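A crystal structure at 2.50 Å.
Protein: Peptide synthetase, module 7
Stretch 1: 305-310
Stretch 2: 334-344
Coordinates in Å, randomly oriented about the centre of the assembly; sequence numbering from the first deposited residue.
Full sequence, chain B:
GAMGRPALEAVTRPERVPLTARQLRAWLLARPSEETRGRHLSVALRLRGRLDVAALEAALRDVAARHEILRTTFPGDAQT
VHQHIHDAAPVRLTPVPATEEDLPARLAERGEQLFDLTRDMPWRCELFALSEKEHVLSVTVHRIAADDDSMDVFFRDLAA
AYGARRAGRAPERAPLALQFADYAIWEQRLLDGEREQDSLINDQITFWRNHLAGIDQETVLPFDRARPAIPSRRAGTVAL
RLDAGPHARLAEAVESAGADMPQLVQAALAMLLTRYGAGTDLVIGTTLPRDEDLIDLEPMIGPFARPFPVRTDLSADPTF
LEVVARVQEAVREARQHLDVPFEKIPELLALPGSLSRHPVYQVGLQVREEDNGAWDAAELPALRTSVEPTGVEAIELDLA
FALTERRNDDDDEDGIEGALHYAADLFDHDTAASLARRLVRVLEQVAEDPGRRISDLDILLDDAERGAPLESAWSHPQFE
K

Stretch 1 305-310: ARPFPV
Stretch 2 334-344: ARQHLDVPFEK

Residues 306-310 form an extended strand that packs against the irregular segment 334-344, burying 479 Å² in total. No direct hydrogen bond crosses the interface; the contact consists largely of apolar packing, with one bridging water. Pro307 and Phe342 have their CA atoms 5.7 Å apart. The second stretch begins with a type I turn from Ala334 to His337, closed by His337 N to Ala334 O at 2.9 Å; after Leu338 (phi/psi -100/1) and Asp339 (-70/-31), the chain is extended only at Val340 and Pro341 (-65/127 and -65/141), then adopts helical torsions from Phe342 to Lys344, where Lys344 N donates to Pro341 O at 3.1 Å.

Pro307, with a C-gamma exo ring, points toward Phe342, whose t rotamer (chi1 165°, chi2 79°) presents a ring face to it. Pro307 CB lies 3.4 Å from Phe342 CG and 3.8 Å from the ring centroid, 29° off the normal, a CH-pi contact. Pro309, C-gamma endo, also points toward this segment, and its CD sits 4.0 Å from Phe342 CD1, so the one aromatic ring meets two alternate prolines of the strand. Between the backbones, a water donates to Pro307 O (2.8 Å) and accepts from Phe342 N (3.0 Å), linking them where they do not bond directly.

Between these prolines, the CA-to-CB bond of Phe308 points away, yet chi1 of 173° and chi2 of 55° bring its ring to the second stretch. Ala334 CB meets the ring edge, 3.6 Å from Phe308 CE1, while Leu338, in the mt rotamer, places CD2 3.4 Å from Phe308 CD1. Its other methyl, Leu338 CD1, lies 3.7 Å from Arg306 NH1; the Arg306 side chain starts sideways with an off-well chi1 of 32° and extends through t chi2 and chi3. The CA-to-CB bond of Arg335 points away, but chi1 of -144° and chi2 of 92°, both off-well, followed by t chi3 (-166°) and chi4 of 172°, return its NH1 to 3.8 Å from Phe308 CE2.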

# COMPACT_ATOMS: atom_id res chain seq x y z
N ALA B 305 4.09 -10.51 13.30
CA ALA B 305 5.46 -10.06 13.17
C ALA B 305 6.37 -11.05 13.90
O ALA B 305 6.01 -11.54 14.97
CB ALA B 305 5.64 -8.62 13.69
N ARG B 306 7.53 -11.35 13.32
CA ARG B 306 8.37 -12.46 13.80
C ARG B 306 9.78 -12.05 14.17
O ARG B 306 10.52 -11.52 13.32
CB ARG B 306 8.45 -13.52 12.72
CG ARG B 306 8.38 -12.88 11.38
CD ARG B 306 7.94 -13.81 10.31
NE ARG B 306 8.03 -13.12 9.05
CZ ARG B 306 8.54 -13.66 7.96
NH1 ARG B 306 9.01 -14.90 8.01
NH2 ARG B 306 8.62 -12.94 6.84
N PRO B 307 10.17 -12.28 15.43
CA PRO B 307 11.54 -12.05 15.89
C PRO B 307 12.52 -12.90 15.09
O PRO B 307 12.18 -13.99 14.63
CB PRO B 307 11.51 -12.49 17.36
CG PRO B 307 10.07 -12.39 17.75
CD PRO B 307 9.30 -12.77 16.51
N PHE B 308 13.72 -12.37 14.91
CA PHE B 308 14.71 -12.92 14.00
C PHE B 308 16.10 -12.53 14.53
O PHE B 308 16.56 -11.39 14.33
CB PHE B 308 14.47 -12.39 12.58
CG PHE B 308 15.54 -12.76 11.59
CD1 PHE B 308 15.90 -14.09 11.41
CD2 PHE B 308 16.19 -11.78 10.85
CE1 PHE B 308 16.90 -14.44 10.49
CE2 PHE B 308 17.20 -12.11 9.94
CZ PHE B 308 17.55 -13.45 9.76
N PRO B 309 16.75 -13.46 15.24
CA PRO B 309 18.05 -13.25 15.88
C PRO B 309 19.20 -13.61 14.96
O PRO B 309 19.15 -14.67 14.35
CB PRO B 309 18.00 -14.19 17.07
CG PRO B 309 17.19 -15.34 16.55
CD PRO B 309 16.16 -14.74 15.64
N VAL B 310 20.20 -12.76 14.86
CA VAL B 310 21.37 -13.07 14.05
C VAL B 310 22.62 -12.96 14.90
O VAL B 310 22.86 -11.95 15.57
CB VAL B 310 21.47 -12.16 12.81
CG1 VAL B 310 22.80 -12.37 12.10
CG2 VAL B 310 20.30 -12.46 11.86
N ALA B 334 20.39 -17.55 7.66
CA ALA B 334 19.31 -17.64 8.64
C ALA B 334 17.95 -17.35 8.01
O ALA B 334 16.96 -17.97 8.37
CB ALA B 334 19.56 -16.70 9.81
N ARG B 335 17.94 -16.39 7.08
CA ARG B 335 16.76 -15.98 6.28
C ARG B 335 15.92 -17.14 5.77
O ARG B 335 14.72 -17.02 5.59
CB ARG B 335 17.23 -15.17 5.07
CG ARG B 335 16.33 -14.04 4.65
CD ARG B 335 16.73 -12.74 5.33
NE ARG B 335 15.70 -11.70 5.22
CZ ARG B 335 15.75 -10.54 5.86
NH1 ARG B 335 16.77 -10.26 6.66
NH2 ARG B 335 14.77 -9.65 5.71
N GLN B 336 16.56 -18.28 5.54
CA GLN B 336 15.90 -19.40 4.92
C GLN B 336 15.24 -20.34 5.91
O GLN B 336 14.55 -21.28 5.52
CB GLN B 336 16.91 -20.17 4.08
CG GLN B 336 17.41 -19.38 2.89
CD GLN B 336 18.55 -20.07 2.19
OE1 GLN B 336 19.33 -20.80 2.81
NE2 GLN B 336 18.64 -19.88 0.87
N HIS B 337 15.42 -20.08 7.21
CA HIS B 337 14.91 -20.98 8.23
C HIS B 337 13.96 -20.27 9.19
O HIS B 337 14.11 -20.38 10.41
CB HIS B 337 16.08 -21.58 9.00
CG HIS B 337 17.14 -22.17 8.11
ND1 HIS B 337 17.10 -23.47 7.66
CD2 HIS B 337 18.27 -21.63 7.60
CE1 HIS B 337 18.15 -23.71 6.90
NE2 HIS B 337 18.88 -22.61 6.84
N LEU B 338 12.99 -19.54 8.62
CA LEU B 338 12.10 -18.69 9.42
C LEU B 338 10.74 -19.29 9.75
O LEU B 338 9.92 -18.65 10.40
CB LEU B 338 11.89 -17.36 8.72
CG LEU B 338 13.14 -16.50 8.56
CD1 LEU B 338 12.75 -15.12 8.05
CD2 LEU B 338 13.88 -16.42 9.90
N ASP B 339 10.48 -20.52 9.29
CA ASP B 339 9.23 -21.20 9.60
C ASP B 339 9.14 -21.62 11.08
O ASP B 339 8.06 -21.65 11.65
CB ASP B 339 9.05 -22.43 8.69
CG ASP B 339 8.98 -22.05 7.21
OD1 ASP B 339 7.89 -21.64 6.75
OD2 ASP B 339 10.01 -22.13 6.51
N VAL B 340 10.28 -21.92 11.71
CA VAL B 340 10.28 -22.08 13.15
C VAL B 340 9.95 -20.76 13.79
O VAL B 340 10.61 -19.75 13.51
CB VAL B 340 11.63 -22.51 13.76
CG1 VAL B 340 11.39 -23.17 15.09
CG2 VAL B 340 12.37 -23.41 12.87
N PRO B 341 8.94 -20.74 14.67
CA PRO B 341 8.73 -19.51 15.42
C PRO B 341 9.92 -19.26 16.33
O PRO B 341 10.47 -20.21 16.89
CB PRO B 341 7.45 -19.79 16.23
CG PRO B 341 6.85 -20.99 15.61
CD PRO B 341 7.97 -21.79 15.02
N PHE B 342 10.31 -18.00 16.43
CA PHE B 342 11.34 -17.60 17.37
C PHE B 342 11.08 -18.10 18.80
O PHE B 342 12.02 -18.46 19.51
CB PHE B 342 11.46 -16.08 17.39
CG PHE B 342 12.22 -15.57 18.56
CD1 PHE B 342 13.61 -15.61 18.57
CD2 PHE B 342 11.56 -15.07 19.68
CE1 PHE B 342 14.33 -15.15 19.65
CE2 PHE B 342 12.27 -14.60 20.75
CZ PHE B 342 13.66 -14.65 20.74
N GLU B 343 9.82 -18.10 19.20
CA GLU B 343 9.43 -18.37 20.59
C GLU B 343 9.64 -19.84 20.95
O GLU B 343 9.59 -20.23 22.12
CB GLU B 343 7.97 -17.96 20.81
CG GLU B 343 7.70 -16.46 20.68
CD GLU B 343 7.66 -15.93 19.24
OE1 GLU B 343 7.64 -16.74 18.29
OE2 GLU B 343 7.63 -14.69 19.04
N LYS B 344 9.90 -20.64 19.93
CA LYS B 344 10.11 -22.06 20.08
C LYS B 344 11.59 -22.34 20.36
O LYS B 344 11.96 -23.41 20.87
CB LYS B 344 9.65 -22.78 18.81
CG LYS B 344 9.41 -24.23 18.96
CD LYS B 344 8.18 -24.51 19.79
CE LYS B 344 7.85 -26.01 19.75
NZ LYS B 344 9.01 -26.85 19.28
O HOH W 1 10.44 -16.15 14.12